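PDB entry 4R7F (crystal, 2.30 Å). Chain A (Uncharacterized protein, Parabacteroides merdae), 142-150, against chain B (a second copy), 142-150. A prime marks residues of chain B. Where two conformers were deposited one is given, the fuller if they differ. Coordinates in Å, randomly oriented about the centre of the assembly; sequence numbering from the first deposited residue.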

# COMPACT_ATOMS: atom_id res chain seq x y z
N VAL A 142 19.91 6.31 -7.34
CA VAL A 142 19.65 7.01 -6.12
C VAL A 142 18.34 6.45 -5.51
O VAL A 142 17.51 5.87 -6.21
N ASN A 143 18.18 6.64 -4.21
CA ASN A 143 17.03 6.16 -3.45
C ASN A 143 16.25 7.42 -3.06
O ASN A 143 16.85 8.47 -2.80
N ILE A 144 14.92 7.34 -3.06
CA ILE A 144 14.10 8.49 -2.71
C ILE A 144 13.27 8.14 -1.49
O ILE A 144 12.49 7.19 -1.54
N SER A 145 13.46 8.88 -0.40
CA SER A 145 12.62 8.75 0.80
C SER A 145 11.57 9.84 0.77
O SER A 145 11.93 10.99 0.66
N ALA A 146 10.29 9.46 0.87
CA ALA A 146 9.19 10.40 0.66
C ALA A 146 8.06 10.23 1.68
O ALA A 146 7.95 9.22 2.33
N SER A 147 7.26 11.29 1.84
CA SER A 147 6.04 11.19 2.61
C SER A 147 4.96 12.10 2.01
O SER A 147 5.28 13.03 1.30
N VAL A 148 3.69 11.80 2.31
CA VAL A 148 2.56 12.64 1.95
C VAL A 148 1.81 12.91 3.23
O VAL A 148 1.49 11.96 3.96
N SER A 149 1.51 14.18 3.51
CA SER A 149 0.74 14.52 4.67
C SER A 149 -0.35 15.53 4.36
O SER A 149 -0.15 16.44 3.60
N GLY A 150 -1.51 15.36 5.00
CA GLY A 150 -2.58 16.35 4.95
C GLY A 150 -2.30 17.52 5.87
O GLY A 150 -3.00 18.52 5.86
N VAL B 142 5.56 16.01 14.24
CA VAL B 142 6.56 15.96 13.22
C VAL B 142 6.10 14.97 12.13
O VAL B 142 5.27 14.10 12.38
N ASN B 143 6.65 15.12 10.94
CA ASN B 143 6.32 14.31 9.77
C ASN B 143 7.56 13.45 9.51
O ASN B 143 8.69 13.91 9.71
N ILE B 144 7.38 12.20 9.10
CA ILE B 144 8.50 11.32 8.83
C ILE B 144 8.46 10.90 7.38
O ILE B 144 7.47 10.30 6.94
N SER B 145 9.49 11.24 6.61
CA SER B 145 9.65 10.77 5.23
C SER B 145 10.59 9.58 5.23
O SER B 145 11.68 9.70 5.74
N ALA B 146 10.15 8.46 4.66
CA ALA B 146 10.88 7.20 4.77
C ALA B 146 10.93 6.41 3.47
O ALA B 146 10.14 6.64 2.57
N SER B 147 11.91 5.52 3.35
CA SER B 147 11.94 4.56 2.25
C SER B 147 12.54 3.23 2.73
O SER B 147 13.24 3.20 3.71
N VAL B 148 12.23 2.15 2.00
CA VAL B 148 12.83 0.85 2.21
C VAL B 148 13.39 0.41 0.88
O VAL B 148 12.68 0.46 -0.12
N SER B 149 14.66 -0.01 0.87
CA SER B 149 15.26 -0.50 -0.34
C SER B 149 16.03 -1.79 -0.11
O SER B 149 16.70 -1.94 0.89
N GLY B 150 15.96 -2.69 -1.09
CA GLY B 150 16.79 -3.89 -1.10
C GLY B 150 18.20 -3.58 -1.56
O GLY B 150 19.09 -4.42 -1.51

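When two strands of a homodimer cross about a two-fold axis at a steep angle, the backbone ladder can be very short, and polar side chains may then do much of the joining. The paired 143-149 strands of this Parabacteroides merdae protein illustrate the principle. Their N-to-C directions differ by 139°, and they form a single antiparallel bridge, Ala146 with Ala146′. Its two equivalent hydrogen bonds, Ala146 N to Ala146′ O and Ala146′ N to Ala146 O, are both 3.3 Å long. By Asn143 and Ser149′ the CA atoms are already 7.6 Å apart.

Nearer the axis, hydroxyl and carboxamide groups join the strands. Ser147 (chi1 p) points toward the partner strand, while Ser145 (chi1 m) leaves its backbone sideways; Ser145 OG and Ser147′ OG nevertheless meet in a hydrogen bond of 2.8 Å. Asn143, with chi1 t and chi2 near -85°, also points toward the other chain, and its ND2 donates to Ser147′ OG at 2.9 Å. Ser147′ OG is thus shared by two side chains of the opposing strand, and symmetry repeats the cluster around Ser147 OG. The carboxamide oxygen of Asn143 is satisfied elsewhere in the structure.

Van der Waals contacts fill in around these bonds. Ser147′ CB lies 3.3 Å from Ile144 O, and Ser149′, which points toward chain A with chi1 t, brings its CB to 3.8 Å from Asn143 ND2. Ile144 (m, t), Ala146 and Val148 (t) instead direct their CB atoms away, following the usual alternation of a strand.

Water completes the joint. Water 1 donates to Ala146′ O at 3.0 Å and, weakly, to Ile144 O at 3.5 Å, linking the two backbones; water 2 is its symmetric counterpart.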

# COMPACT_ATOMS: atom_id res chain seq x y z
CB VAL A 142 19.54 8.53 -6.35
CG1 VAL A 142 20.78 9.06 -7.03
CG2 VAL A 142 18.30 8.88 -7.15
CB ASN A 143 17.56 5.31 -2.24
CG ASN A 143 16.66 5.32 -1.02
OD1 ASN A 143 16.76 6.23 -0.20
ND2 ASN A 143 15.82 4.30 -0.87
CB ILE A 144 13.17 8.86 -3.87
CG1 ILE A 144 13.96 9.19 -5.15
CG2 ILE A 144 12.31 10.05 -3.48
CD1 ILE A 144 13.08 9.39 -6.39
CB SER A 145 13.46 8.90 2.08
OG SER A 145 14.40 7.86 2.18
CB ALA A 146 8.65 10.26 -0.75
CB SER A 147 6.27 11.54 4.09
OG SER A 147 6.58 12.92 4.26
CB VAL A 148 1.59 11.93 0.99
CG1 VAL A 148 0.62 12.93 0.39
CG2 VAL A 148 2.35 11.32 -0.14
CB SER A 149 1.66 15.09 5.75
OG SER A 149 0.88 15.60 6.83
CB VAL B 142 7.94 15.55 13.79
CG1 VAL B 142 8.35 16.47 14.92
CG2 VAL B 142 7.92 14.10 14.25
CB ASN B 143 5.91 15.26 8.60
CG ASN B 143 6.20 14.71 7.21
OD1 ASN B 143 7.31 14.87 6.71
ND2 ASN B 143 5.20 14.12 6.56
CB ILE B 144 8.43 10.07 9.72
CG1 ILE B 144 8.44 10.44 11.21
CG2 ILE B 144 9.60 9.15 9.41
CD1 ILE B 144 8.18 9.25 12.14
CB SER B 145 10.24 11.87 4.34
OG SER B 145 9.37 12.97 4.25
CB ALA B 146 10.29 6.34 5.89
CB SER B 147 12.73 5.11 1.06
OG SER B 147 14.12 5.22 1.34
CB VAL B 148 11.78 -0.21 2.63
CG1 VAL B 148 12.47 -1.45 3.15
CG2 VAL B 148 10.93 0.32 3.74
CB SER B 149 16.20 0.56 -0.91
OG SER B 149 16.93 0.01 -2.00
O HOH W 1 9.41 6.19 -0.28
O HOH W 2 6.62 7.86 4.62